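Local atomic coordinates of hypothetical aspartyl-tRNA synthetase (Sulfolobus tokodaii, PDB entry 1WYD), a protein that probably charges both tRNA(Asp) and tRNA(Asn) with aspartate, first activating the amino acid with ATP and then passing it to the acceptor end. Residues W24-R29 and I38-T43; A143-L148 and F203-A208; I156-I161 and Q189-L194; V198-F203 and E229-D234. One frame throughout, in Å; residues are numbered along the deposited sequence.

Contact 1. Residues W24-R29 and I38-T43; sequences WVHLLR and ILRDKT
R40 reaches between W24 and H26 in an antiparallel hairpin, laying a face of its guanidinium on W24 and turning its edge to H26. Its CG is anti to the backbone N, and a bend at chi3 (-25°) folds the guanidinium back to both. The guanidinium is nearly parallel to the indole (15°), NH1 of R40 lying 3.7 Å from W24 CB. W24 NE1 bonds to G390 O of the second subunit. R40 NE donates to H26 ND1 at 3.1 Å, near the ring plane, and NH2 to the same atom at 3.3 Å, tilted out of it. R40 NH2 also forms a salt bridge with E66. An alanine in place of R40 would probably leave H26 ND1 and the E66 carboxylate without their mate and open a gap beside W24. In the backbone, W24 N donates to R40 O at 2.7 Å. I38 O accepts from both H26 N (2.8 Å) and L27 N (3.2 Å), a classic beta bulge, and I38 CG1 lies alongside L27 CB at 4.0 Å. Strand 44-50 of this OB-fold flanks the hairpin, L45 touching H26, I38 and R40, as does strand 68-77, V68 packing on W24, while Q128 and Q131 of helix 128-150 reach R40.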
loop_
_atom_site.group_PDB
_atom_site.type_symbol
_atom_site.label_atom_id
_atom_site.label_comp_id
_atom_site.label_asym_id
_atom_site.label_seq_id
_atom_site.Cartn_x
_atom_site.Cartn_y
_atom_site.Cartn_z
ATOM N N TRP B 24 14.874 0.433 25.221
ATOM C CA TRP B 24 16.277 0.233 24.917
ATOM C C TRP B 24 17.179 1.133 25.754
ATOM O O TRP B 24 16.926 2.328 25.933
ATOM C CB TRP B 24 16.521 0.497 23.423
ATOM C CG TRP B 24 16.011 -0.579 22.512
ATOM C CD1 TRP B 24 16.681 -1.720 22.118
ATOM C CD2 TRP B 24 14.721 -0.651 21.911
ATOM N NE1 TRP B 24 15.882 -2.483 21.295
ATOM C CE2 TRP B 24 14.672 -1.863 21.153
ATOM C CE3 TRP B 24 13.600 0.189 21.903
ATOM C CZ2 TRP B 24 13.565 -2.228 20.391
ATOM C CZ3 TRP B 24 12.480 -0.195 21.154
ATOM C CH2 TRP B 24 12.476 -1.383 20.408
ATOM N N VAL B 25 18.235 0.531 26.271
ATOM C CA VAL B 25 19.348 1.244 26.860
ATOM C C VAL B 25 20.041 2.099 25.801
ATOM O O VAL B 25 20.885 1.614 25.044
ATOM C CB VAL B 25 20.336 0.258 27.484
ATOM C CG1 VAL B 25 21.593 0.984 28.012
ATOM C CG2 VAL B 25 19.628 -0.563 28.614
ATOM N N HIS B 26 19.684 3.388 25.782
ATOM C CA HIS B 26 20.297 4.374 24.889
ATOM C C HIS B 26 21.701 4.853 25.317
ATOM O O HIS B 26 22.614 4.959 24.483
ATOM C CB HIS B 26 19.365 5.585 24.784
ATOM C CG HIS B 26 19.676 6.480 23.636
ATOM N ND1 HIS B 26 19.218 6.233 22.360
ATOM C CD2 HIS B 26 20.405 7.617 23.566
ATOM C CE1 HIS B 26 19.657 7.183 21.555
ATOM N NE2 HIS B 26 20.386 8.024 22.257
ATOM N N LEU B 27 21.848 5.209 26.597
ATOM C CA LEU B 27 23.120 5.653 27.164
ATOM C C LEU B 27 23.192 5.239 28.604
ATOM O O LEU B 27 22.169 5.027 29.249
ATOM C CB LEU B 27 23.288 7.177 27.143
ATOM C CG LEU B 27 23.772 7.854 25.881
ATOM C CD1 LEU B 27 23.085 9.242 25.821
ATOM C CD2 LEU B 27 25.298 7.950 25.834
ATOM N N LEU B 28 24.417 5.189 29.110
ATOM C CA LEU B 28 24.711 4.687 30.431
ATOM C C LEU B 28 25.849 5.573 30.961
ATOM O O LEU B 28 26.955 5.569 30.407
ATOM C CB LEU B 28 25.157 3.219 30.306
ATOM C CG LEU B 28 24.444 2.015 30.950
ATOM C CD1 LEU B 28 22.950 2.215 31.296
ATOM C CD2 LEU B 28 24.655 0.728 30.094
ATOM N N ARG B 29 25.568 6.377 31.992
ATOM C CA ARG B 29 26.621 7.155 32.649
ATOM C C ARG B 29 26.562 6.990 34.161
ATOM O O ARG B 29 25.522 6.635 34.723
ATOM C CB ARG B 29 26.614 8.635 32.228
ATOM C CG ARG B 29 26.616 8.899 30.705
ATOM C CD ARG B 29 27.994 8.765 29.993
ATOM N NE ARG B 29 27.845 8.481 28.546
ATOM C CZ ARG B 29 28.773 8.719 27.617
ATOM N NH1 ARG B 29 29.942 9.239 27.950
ATOM N NH2 ARG B 29 28.534 8.444 26.349
ATOM N N ILE B 38 19.746 6.648 30.101
ATOM C CA ILE B 38 18.832 7.183 29.115
ATOM C C ILE B 38 18.185 5.960 28.425
ATOM O O ILE B 38 18.864 5.117 27.810
ATOM C CB ILE B 38 19.510 8.156 28.094
ATOM C CG1 ILE B 38 20.300 9.297 28.750
ATOM C CG2 ILE B 38 18.483 8.747 27.117
ATOM C CD1 ILE B 38 19.644 10.017 29.916
ATOM N N LEU B 39 16.873 5.854 28.581
ATOM C CA LEU B 39 16.092 4.800 27.966
ATOM C C LEU B 39 15.407 5.336 26.725
ATOM O O LEU B 39 15.077 6.537 26.654
ATOM C CB LEU B 39 15.065 4.250 28.961
ATOM C CG LEU B 39 14.231 3.045 28.548
ATOM C CD1 LEU B 39 15.049 1.759 28.634
ATOM C CD2 LEU B 39 13.025 2.976 29.470
ATOM N N ARG B 40 15.206 4.461 25.734
ATOM C CA ARG B 40 14.529 4.822 24.478
ATOM C C ARG B 40 13.374 3.880 24.218
ATOM O O ARG B 40 13.525 2.666 24.365
ATOM C CB ARG B 40 15.486 4.726 23.288
ATOM C CG ARG B 40 14.858 5.231 22.012
ATOM C CD ARG B 40 15.554 4.838 20.737
ATOM N NE ARG B 40 16.944 4.571 21.013
ATOM C CZ ARG B 40 17.510 3.379 20.823
ATOM N NH1 ARG B 40 16.797 2.394 20.293
ATOM N NH2 ARG B 40 18.791 3.213 21.153
ATOM N N ASP B 41 12.237 4.444 23.839
ATOM C CA ASP B 41 11.048 3.714 23.403
ATOM C C ASP B 41 10.530 4.463 22.202
ATOM O O ASP B 41 11.155 5.449 21.783
ATOM C CB ASP B 41 9.996 3.501 24.527
ATOM C CG ASP B 41 9.156 4.773 24.870
ATOM O OD1 ASP B 41 8.424 4.724 25.890
ATOM O OD2 ASP B 41 9.129 5.832 24.209
ATOM N N LYS B 42 9.411 4.024 21.636
ATOM C CA LYS B 42 8.956 4.629 20.377
ATOM C C LYS B 42 8.563 6.121 20.520
ATOM O O LYS B 42 8.538 6.832 19.528
ATOM C CB LYS B 42 7.867 3.769 19.693
ATOM C CG LYS B 42 6.437 4.228 19.908
ATOM C CD LYS B 42 5.367 3.233 19.447
ATOM C CE LYS B 42 4.933 3.477 18.006
ATOM N NZ LYS B 42 4.125 4.721 17.803
ATOM N N THR B 43 8.256 6.594 21.739
ATOM C CA THR B 43 7.917 8.039 21.937
ATOM C C THR B 43 9.104 8.964 22.160
ATOM O O THR B 43 8.980 10.180 22.015
ATOM C CB THR B 43 6.940 8.263 23.097
ATOM O OG1 THR B 43 7.549 7.840 24.329
ATOM C CG2 THR B 43 5.673 7.441 22.927
#

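Contact 2. Residues A143-L148 and F203-A208; sequences AFRETL and FEVAPA
F203 is wedged against F144, R145 and L148 on a helix that runs nearly antiparallel to its strand, at 169°. The two phenylalanines form an offset edge-to-face pair: the edge of F144 is turned to the face of F203, the planes are 89° apart and the centroids 5.9 Å. L148 contributes a CH-pi contact, its CD1 lying over the face of F203 at 4.3 Å from the centroid. The F203 ring takes the crowded position between backbone N and carbonyl carbon (chi1 64°), which turns it to the helix. R145 crosses it at about a right angle, CG of R145 lying 3.5 Å from F203 CE2, and V205 adds its CG2 at 3.6 Å from F144 CE2. Beyond this apolar patch the packing gives way to polar bridging. No direct hydrogen bond joins the two segments; instead a water accepts from R145 NH2 at 3.0 Å and sits 2.7 Å from V205 O, bridging the two. R145 NH1 forms a salt bridge with E155 of the second subunit. Helix 128-150 packs on strand 201-209 of the large sheet, and F144 also touches M226 and V228 of strand 222-231 and I245 of helix 235-256.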
loop_
_atom_site.group_PDB
_atom_site.type_symbol
_atom_site.label_atom_id
_atom_site.label_comp_id
_atom_site.label_asym_id
_atom_site.label_seq_id
_atom_site.Cartn_x
_atom_site.Cartn_y
_atom_site.Cartn_z
ATOM N N ALA B 143 -1.774 11.157 4.735
ATOM C CA ALA B 143 -2.293 12.441 4.246
ATOM C C ALA B 143 -2.597 12.340 2.778
ATOM O O ALA B 143 -3.507 13.026 2.275
ATOM C CB ALA B 143 -1.311 13.593 4.488
ATOM N N PHE B 144 -1.845 11.477 2.095
ATOM C CA PHE B 144 -2.020 11.270 0.666
ATOM C C PHE B 144 -3.374 10.619 0.447
ATOM O O PHE B 144 -4.125 11.026 -0.407
ATOM C CB PHE B 144 -0.879 10.376 0.149
ATOM C CG PHE B 144 -1.047 9.889 -1.271
ATOM C CD1 PHE B 144 -0.745 10.733 -2.351
ATOM C CD2 PHE B 144 -1.451 8.559 -1.531
ATOM C CE1 PHE B 144 -0.868 10.307 -3.655
ATOM C CE2 PHE B 144 -1.581 8.097 -2.858
ATOM C CZ PHE B 144 -1.265 8.984 -3.937
ATOM N N ARG B 145 -3.675 9.576 1.214
ATOM C CA ARG B 145 -4.875 8.809 0.957
ATOM C C ARG B 145 -6.090 9.624 1.417
ATOM O O ARG B 145 -7.122 9.660 0.746
ATOM C CB ARG B 145 -4.794 7.473 1.651
ATOM C CG ARG B 145 -3.734 6.535 1.077
ATOM C CD ARG B 145 -3.892 5.127 1.587
ATOM N NE ARG B 145 -2.753 4.276 1.254
ATOM C CZ ARG B 145 -1.705 4.065 2.043
ATOM N NH1 ARG B 145 -1.641 4.655 3.226
ATOM N NH2 ARG B 145 -0.711 3.242 1.656
ATOM N N GLU B 146 -5.943 10.302 2.546
ATOM C CA GLU B 146 -7.012 11.136 3.106
ATOM C C GLU B 146 -7.598 12.107 2.080
ATOM O O GLU B 146 -8.804 12.112 1.853
ATOM C CB GLU B 146 -6.468 11.855 4.340
ATOM C CG GLU B 146 -7.391 12.854 4.990
ATOM C CD GLU B 146 -6.658 13.588 6.087
ATOM O OE1 GLU B 146 -6.974 13.350 7.276
ATOM O OE2 GLU B 146 -5.735 14.359 5.750
ATOM N N THR B 147 -6.728 12.868 1.407
ATOM C CA THR B 147 -7.135 13.803 0.375
ATOM C C THR B 147 -7.886 13.094 -0.728
ATOM O O THR B 147 -8.900 13.612 -1.244
ATOM C CB THR B 147 -5.914 14.539 -0.222
ATOM O OG1 THR B 147 -5.288 15.290 0.810
ATOM C CG2 THR B 147 -6.358 15.654 -1.191
ATOM N N LEU B 148 -7.391 11.903 -1.082
ATOM C CA LEU B 148 -7.934 11.146 -2.197
ATOM C C LEU B 148 -9.318 10.577 -1.913
ATOM O O LEU B 148 -10.181 10.570 -2.818
ATOM C CB LEU B 148 -6.941 10.055 -2.631
ATOM C CG LEU B 148 -5.828 10.676 -3.453
ATOM C CD1 LEU B 148 -4.587 9.804 -3.362
ATOM C CD2 LEU B 148 -6.283 10.897 -4.889
ATOM N N PHE B 203 -6.462 5.140 -6.867
ATOM C CA PHE B 203 -5.032 5.280 -6.611
ATOM C C PHE B 203 -4.373 3.946 -6.222
ATOM O O PHE B 203 -5.055 3.016 -5.798
ATOM C CB PHE B 203 -4.732 6.289 -5.542
ATOM C CG PHE B 203 -5.266 5.941 -4.177
ATOM C CD1 PHE B 203 -6.600 6.253 -3.800
ATOM C CD2 PHE B 203 -4.416 5.420 -3.211
ATOM C CE1 PHE B 203 -7.069 5.932 -2.524
ATOM C CE2 PHE B 203 -4.883 5.154 -1.944
ATOM C CZ PHE B 203 -6.212 5.442 -1.597
ATOM N N GLU B 204 -3.041 3.922 -6.292
ATOM C CA GLU B 204 -2.296 2.828 -5.726
ATOM C C GLU B 204 -0.958 3.329 -5.191
ATOM O O GLU B 204 -0.285 4.146 -5.809
ATOM C CB GLU B 204 -2.179 1.735 -6.806
ATOM C CG GLU B 204 -0.963 0.829 -6.736
ATOM C CD GLU B 204 -1.118 -0.466 -7.526
ATOM O OE1 GLU B 204 -1.583 -0.439 -8.677
ATOM O OE2 GLU B 204 -0.753 -1.510 -7.003
ATOM N N VAL B 205 -0.586 2.873 -4.014
ATOM C CA VAL B 205 0.744 3.122 -3.488
ATOM C C VAL B 205 1.346 1.706 -3.417
ATOM O O VAL B 205 0.784 0.836 -2.748
ATOM C CB VAL B 205 0.700 3.718 -2.057
ATOM C CG1 VAL B 205 2.058 4.161 -1.621
ATOM C CG2 VAL B 205 -0.235 4.920 -1.970
ATOM N N ALA B 206 2.471 1.473 -4.084
ATOM C CA ALA B 206 2.980 0.088 -4.192
ATOM C C ALA B 206 4.353 0.047 -4.831
ATOM O O ALA B 206 4.751 1.000 -5.524
ATOM C CB ALA B 206 2.034 -0.739 -4.996
ATOM N N PRO B 207 5.070 -1.073 -4.655
ATOM C CA PRO B 207 6.399 -1.202 -5.248
ATOM C C PRO B 207 6.332 -1.190 -6.777
ATOM O O PRO B 207 5.343 -1.613 -7.373
ATOM C CB PRO B 207 6.881 -2.543 -4.696
ATOM C CG PRO B 207 5.898 -2.820 -3.506
ATOM C CD PRO B 207 4.652 -2.301 -3.959
ATOM N N ALA B 208 7.373 -0.620 -7.386
ATOM C CA ALA B 208 7.718 -0.825 -8.788
ATOM C C ALA B 208 9.271 -1.047 -8.975
ATOM O O ALA B 208 10.088 -0.961 -8.036
ATOM C CB ALA B 208 7.264 0.350 -9.607
HETATM O O HOH W 1 -0.976 1.446 -0.771
#

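Contact 3. Residues I156-I161 and Q189-L194; sequences IFTPKI and QLYKEL
P159 turns its CD-CG edge to a face of Y191, CD lying over the ring centre at 3.7 Å from the centroid and 13° off the normal, a CH-pi contact. CG of the same proline continues along the ring, 3.9 Å from Y191 CE2. One residue earlier, T158 presses on the root of the tyrosine: its CG2 packs on Y191 CB, at 3.2 Å. At the other end, I156 touches K192 loosely, CD1 lying 4.4 Å from K192 CB. The first torsion of T158 (chi1 50°) sets OG1 between the backbone N and the carbonyl carbon, where it bonds to E204, and CG2 is thereby left to meet the helix. Further out, the second subunit holds the far end of the tyrosine: Y191 OH bonds to P429 O of that chain, and F420 of that chain meets the ring edge-to-face and also packs on P159. An alanine in place of Y191 would probably leave P159 without its ring and the P429 carbonyl of the second subunit without its hydroxyl mate. On the helix, Q189 NE2 bonds to E193 OE2 at 2.8 Å, and K192 NZ pairs with D227. T158 and P159 fit the end of class II motif 1, whose proline is a hallmark of the dimer interface, and residues 189-192 form the predicted aspartate region.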
loop_
_atom_site.group_PDB
_atom_site.type_symbol
_atom_site.label_atom_id
_atom_site.label_comp_id
_atom_site.label_asym_id
_atom_site.label_seq_id
_atom_site.Cartn_x
_atom_site.Cartn_y
_atom_site.Cartn_z
ATOM N N ILE B 156 -6.569 0.734 -5.112
ATOM C CA ILE B 156 -6.395 -0.523 -5.897
ATOM C C ILE B 156 -5.003 -1.214 -5.810
ATOM O O ILE B 156 -4.034 -0.641 -5.319
ATOM C CB ILE B 156 -6.747 -0.321 -7.400
ATOM C CG1 ILE B 156 -5.723 0.596 -8.060
ATOM C CG2 ILE B 156 -8.206 0.142 -7.624
ATOM C CD1 ILE B 156 -5.712 0.527 -9.522
ATOM N N PHE B 157 -4.923 -2.451 -6.310
ATOM C CA PHE B 157 -3.660 -3.191 -6.406
ATOM C C PHE B 157 -3.605 -3.908 -7.774
ATOM O O PHE B 157 -4.452 -4.766 -8.048
ATOM C CB PHE B 157 -3.540 -4.199 -5.272
ATOM C CG PHE B 157 -3.064 -3.598 -3.992
ATOM C CD1 PHE B 157 -3.907 -3.510 -2.907
ATOM C CD2 PHE B 157 -1.774 -3.088 -3.886
ATOM C CE1 PHE B 157 -3.462 -2.931 -1.717
ATOM C CE2 PHE B 157 -1.310 -2.519 -2.718
ATOM C CZ PHE B 157 -2.148 -2.442 -1.626
ATOM N N THR B 158 -2.655 -3.491 -8.626
ATOM C CA THR B 158 -2.517 -4.029 -9.960
ATOM C C THR B 158 -1.325 -5.042 -10.033
ATOM O O THR B 158 -0.491 -5.120 -9.099
ATOM C CB THR B 158 -2.385 -2.940 -10.995
ATOM O OG1 THR B 158 -1.378 -2.019 -10.583
ATOM C CG2 THR B 158 -3.645 -2.121 -11.051
ATOM N N PRO B 159 -1.303 -5.872 -11.079
ATOM C CA PRO B 159 -0.287 -6.948 -11.160
ATOM C C PRO B 159 1.115 -6.362 -11.214
ATOM O O PRO B 159 1.373 -5.342 -11.881
ATOM C CB PRO B 159 -0.616 -7.647 -12.468
ATOM C CG PRO B 159 -2.021 -7.330 -12.695
ATOM C CD PRO B 159 -2.237 -5.911 -12.214
ATOM N N LYS B 160 2.009 -6.988 -10.471
ATOM C CA LYS B 160 3.388 -6.559 -10.474
ATOM C C LYS B 160 4.222 -7.386 -11.477
ATOM O O LYS B 160 5.218 -6.891 -12.005
ATOM C CB LYS B 160 3.980 -6.611 -9.060
ATOM C CG LYS B 160 3.291 -5.716 -8.028
ATOM C CD LYS B 160 3.142 -4.312 -8.578
ATOM C CE LYS B 160 2.083 -3.530 -7.871
ATOM N NZ LYS B 160 1.854 -2.258 -8.525
ATOM N N ILE B 161 3.823 -8.629 -11.712
ATOM C CA ILE B 161 4.453 -9.455 -12.735
ATOM C C ILE B 161 3.648 -9.401 -14.013
ATOM O O ILE B 161 2.457 -9.742 -14.000
ATOM C CB ILE B 161 4.559 -10.936 -12.294
ATOM C CG1 ILE B 161 5.494 -11.044 -11.099
ATOM C CG2 ILE B 161 5.075 -11.799 -13.483
ATOM C CD1 ILE B 161 5.522 -12.394 -10.474
ATOM N N GLN B 189 0.838 1.867 -14.744
ATOM C CA GLN B 189 0.298 2.610 -15.901
ATOM C C GLN B 189 -0.944 2.053 -16.609
ATOM O O GLN B 189 -2.020 2.662 -16.536
ATOM C CB GLN B 189 1.385 2.913 -16.938
ATOM C CG GLN B 189 0.975 3.973 -17.961
ATOM C CD GLN B 189 0.541 5.281 -17.287
ATOM O OE1 GLN B 189 1.299 5.832 -16.490
ATOM N NE2 GLN B 189 -0.677 5.772 -17.595
ATOM N N LEU B 190 -0.792 0.958 -17.336
ATOM C CA LEU B 190 -1.894 0.400 -18.096
ATOM C C LEU B 190 -3.056 -0.002 -17.200
ATOM O O LEU B 190 -4.210 0.278 -17.529
ATOM C CB LEU B 190 -1.437 -0.834 -18.920
ATOM C CG LEU B 190 -2.557 -1.732 -19.489
ATOM C CD1 LEU B 190 -3.344 -1.025 -20.608
ATOM C CD2 LEU B 190 -2.001 -3.079 -20.012
ATOM N N TYR B 191 -2.754 -0.623 -16.059
ATOM C CA TYR B 191 -3.791 -1.180 -15.201
ATOM C C TYR B 191 -4.647 -0.120 -14.515
ATOM O O TYR B 191 -5.863 -0.325 -14.356
ATOM C CB TYR B 191 -3.197 -2.174 -14.230
ATOM C CG TYR B 191 -2.661 -3.414 -14.969
ATOM C CD1 TYR B 191 -1.308 -3.506 -15.326
ATOM C CD2 TYR B 191 -3.515 -4.451 -15.355
ATOM C CE1 TYR B 191 -0.805 -4.626 -16.016
ATOM C CE2 TYR B 191 -3.031 -5.569 -16.048
ATOM C CZ TYR B 191 -1.670 -5.643 -16.378
ATOM O OH TYR B 191 -1.168 -6.731 -17.066
ATOM N N LYS B 192 -4.041 1.010 -14.157
ATOM C CA LYS B 192 -4.770 2.051 -13.443
ATOM C C LYS B 192 -5.648 2.804 -14.429
ATOM O O LYS B 192 -6.749 3.226 -14.089
ATOM C CB LYS B 192 -3.826 2.976 -12.642
ATOM C CG LYS B 192 -2.900 3.808 -13.470
ATOM C CD LYS B 192 -1.872 4.532 -12.623
ATOM C CE LYS B 192 -1.160 5.583 -13.492
ATOM N NZ LYS B 192 -0.132 6.360 -12.795
ATOM N N GLU B 193 -5.194 2.911 -15.678
ATOM C CA GLU B 193 -6.046 3.454 -16.736
ATOM C C GLU B 193 -7.264 2.574 -16.882
ATOM O O GLU B 193 -8.388 3.072 -16.933
ATOM C CB GLU B 193 -5.303 3.544 -18.061
ATOM C CG GLU B 193 -4.085 4.458 -18.019
ATOM C CD GLU B 193 -3.629 4.900 -19.402
ATOM O OE1 GLU B 193 -4.485 5.308 -20.226
ATOM O OE2 GLU B 193 -2.401 4.882 -19.661
ATOM N N LEU B 194 -7.027 1.260 -16.926
ATOM C CA LEU B 194 -8.086 0.280 -17.048
ATOM C C LEU B 194 -9.098 0.403 -15.924
ATOM O O LEU B 194 -10.314 0.374 -16.176
ATOM C CB LEU B 194 -7.521 -1.166 -17.060
ATOM C CG LEU B 194 -6.673 -1.559 -18.283
ATOM C CD1 LEU B 194 -6.552 -3.059 -18.374
ATOM C CD2 LEU B 194 -7.216 -0.980 -19.588
#

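Contact 4. Residues V198-F203 and E229-D234; sequences VVERVF and EMAFAD
The antiparallel strand pair of class II motif 2, 201-209 with 222-231, sets R201 and V202 against M230 and E229. V202 and E229 form a hydrogen-bonded pair, each N meeting the other's O at 3.1 Å, and A231 N donates to E200 O at 2.8 Å. R201 and M230 lie side by side; the bend at chi3 of M230 (-148°) puts CE over a face of the guanidinium, 3.3 Å from R201 NH2. R201 NE and NH2 each donate to a water, at 2.9 and 3.2 Å; both waters also lie within hydrogen-bonding reach of A231 O, and the second of F232 O, while R201 NH1 bonds to E151 O. E200 OE1 meets the edge of the F232 ring, 3.2 Å from CD1. E200 OE2 accepts from K42 N of the second subunit, and OE1 forms a salt bridge with R3 of that chain; E229 pairs with R359, a predicted aspartate-binding residue. A carboxylate at the ring's slightly positive C-H rim probably gains a weak attraction beside its stronger partners.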
loop_
_atom_site.group_PDB
_atom_site.type_symbol
_atom_site.label_atom_id
_atom_site.label_comp_id
_atom_site.label_asym_id
_atom_site.label_seq_id
_atom_site.Cartn_x
_atom_site.Cartn_y
_atom_site.Cartn_z
ATOM N N VAL B 198 -13.331 1.717 -15.309
ATOM C CA VAL B 198 -14.388 0.963 -14.675
ATOM C C VAL B 198 -14.962 1.721 -13.466
ATOM O O VAL B 198 -16.185 1.909 -13.370
ATOM C CB VAL B 198 -13.935 -0.456 -14.277
ATOM C CG1 VAL B 198 -12.741 -0.895 -15.094
ATOM C CG2 VAL B 198 -13.643 -0.555 -12.863
ATOM N N VAL B 199 -14.108 2.149 -12.540
ATOM C CA VAL B 199 -14.642 2.908 -11.430
ATOM C C VAL B 199 -14.226 4.355 -11.390
ATOM O O VAL B 199 -14.299 4.929 -10.345
ATOM C CB VAL B 199 -14.370 2.264 -10.068
ATOM C CG1 VAL B 199 -15.263 1.042 -9.883
ATOM C CG2 VAL B 199 -12.893 1.947 -9.875
ATOM N N GLU B 200 -13.745 4.908 -12.498
ATOM C CA GLU B 200 -13.403 6.343 -12.619
ATOM C C GLU B 200 -12.219 6.905 -11.813
ATOM O O GLU B 200 -11.357 7.600 -12.369
ATOM C CB GLU B 200 -14.619 7.219 -12.380
ATOM C CG GLU B 200 -15.563 7.243 -13.568
ATOM C CD GLU B 200 -16.741 8.173 -13.388
ATOM O OE1 GLU B 200 -16.584 9.392 -13.518
ATOM O OE2 GLU B 200 -17.835 7.657 -13.129
ATOM N N ARG B 201 -12.175 6.647 -10.512
ATOM C CA ARG B 201 -11.199 7.357 -9.673
ATOM C C ARG B 201 -10.388 6.418 -8.814
ATOM O O ARG B 201 -10.916 5.903 -7.860
ATOM C CB ARG B 201 -11.906 8.424 -8.798
ATOM C CG ARG B 201 -12.654 9.474 -9.636
ATOM C CD ARG B 201 -13.124 10.738 -8.830
ATOM N NE ARG B 201 -13.454 11.897 -9.685
ATOM C CZ ARG B 201 -13.936 13.072 -9.223
ATOM N NH1 ARG B 201 -14.202 13.237 -7.918
ATOM N NH2 ARG B 201 -14.173 14.072 -10.072
ATOM N N VAL B 202 -9.094 6.234 -9.121
ATOM C CA VAL B 202 -8.314 5.177 -8.447
ATOM C C VAL B 202 -6.927 5.605 -7.999
ATOM O O VAL B 202 -6.271 6.333 -8.672
ATOM C CB VAL B 202 -8.154 3.965 -9.389
ATOM C CG1 VAL B 202 -9.494 3.359 -9.662
ATOM C CG2 VAL B 202 -7.439 4.387 -10.693
ATOM N N PHE B 203 -6.462 5.140 -6.867
ATOM C CA PHE B 203 -5.032 5.280 -6.611
ATOM C C PHE B 203 -4.373 3.946 -6.222
ATOM O O PHE B 203 -5.055 3.016 -5.798
ATOM C CB PHE B 203 -4.732 6.289 -5.542
ATOM C CG PHE B 203 -5.266 5.941 -4.177
ATOM C CD1 PHE B 203 -6.600 6.253 -3.800
ATOM C CD2 PHE B 203 -4.416 5.420 -3.211
ATOM C CE1 PHE B 203 -7.069 5.932 -2.524
ATOM C CE2 PHE B 203 -4.883 5.154 -1.944
ATOM C CZ PHE B 203 -6.212 5.442 -1.597
ATOM N N GLU B 229 -5.199 7.968 -11.051
ATOM C CA GLU B 229 -5.728 7.987 -12.401
ATOM C C GLU B 229 -7.170 8.442 -12.267
ATOM O O GLU B 229 -7.893 7.943 -11.410
ATOM C CB GLU B 229 -5.615 6.586 -13.069
ATOM C CG GLU B 229 -5.592 6.592 -14.604
ATOM C CD GLU B 229 -4.401 7.338 -15.230
ATOM O OE1 GLU B 229 -4.493 7.771 -16.396
ATOM O OE2 GLU B 229 -3.338 7.480 -14.586
ATOM N N MET B 230 -7.577 9.417 -13.070
ATOM C CA MET B 230 -8.857 10.090 -12.888
ATOM C C MET B 230 -9.611 10.185 -14.212
ATOM O O MET B 230 -9.171 10.839 -15.140
ATOM C CB MET B 230 -8.628 11.470 -12.247
ATOM C CG MET B 230 -9.877 12.175 -11.788
ATOM S SD MET B 230 -9.634 13.956 -11.245
ATOM C CE MET B 230 -10.848 13.998 -10.056
ATOM N N ALA B 231 -10.725 9.469 -14.317
ATOM C CA ALA B 231 -11.578 9.596 -15.496
ATOM C C ALA B 231 -12.328 10.937 -15.514
ATOM O O ALA B 231 -12.627 11.515 -14.443
ATOM C CB ALA B 231 -12.529 8.412 -15.633
ATOM N N PHE B 232 -12.563 11.417 -16.745
ATOM C CA PHE B 232 -13.190 12.719 -17.052
ATOM C C PHE B 232 -12.400 13.852 -16.447
ATOM O O PHE B 232 -12.925 14.694 -15.732
ATOM C CB PHE B 232 -14.681 12.764 -16.650
ATOM C CG PHE B 232 -15.479 11.627 -17.223
ATOM C CD1 PHE B 232 -15.801 10.521 -16.440
ATOM C CD2 PHE B 232 -15.862 11.635 -18.555
ATOM C CE1 PHE B 232 -16.521 9.445 -16.984
ATOM C CE2 PHE B 232 -16.583 10.570 -19.099
ATOM C CZ PHE B 232 -16.919 9.472 -18.316
ATOM N N ALA B 233 -11.117 13.865 -16.766
ATOM C CA ALA B 233 -10.186 14.784 -16.177
ATOM C C ALA B 233 -9.097 14.846 -17.198
ATOM O O ALA B 233 -8.825 13.822 -17.872
ATOM C CB ALA B 233 -9.651 14.220 -14.865
ATOM N N ASP B 234 -8.482 16.026 -17.343
ATOM C CA ASP B 234 -7.254 16.139 -18.113
ATOM C C ASP B 234 -6.149 16.527 -17.178
ATOM O O ASP B 234 -6.356 16.513 -15.960
ATOM C CB ASP B 234 -7.376 17.131 -19.251
ATOM C CG ASP B 234 -7.601 18.581 -18.774
ATOM O OD1 ASP B 234 -7.362 18.912 -17.588
ATOM O OD2 ASP B 234 -8.032 19.452 -19.564
HETATM O O HOH W 2 -14.274 11.453 -12.417
HETATM O O HOH W 3 -13.514 14.075 -13.223
#

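Contacts 2, 3 and 4 form one continuous patch of the catalytic domain, their centres 13 to 14 Å apart. F203 belongs to both contact 2 and contact 4, and its O accepts from I156 N of contact 3 at 2.8 Å; contacts 2 and 3 are also bridged by E204 OE1 and T158 OG1, 2.5 Å apart. The patch flanks the predicted aspartate site: the side chains of K192 and E229 come within about 4 Å and 3 Å of that of R359. Contact 1, in the OB-fold domain, lies 34 to 48 Å away between centres within the chain, yet the homodimer brings it against contact 4 of the second subunit, through K42 and E200 of that chain.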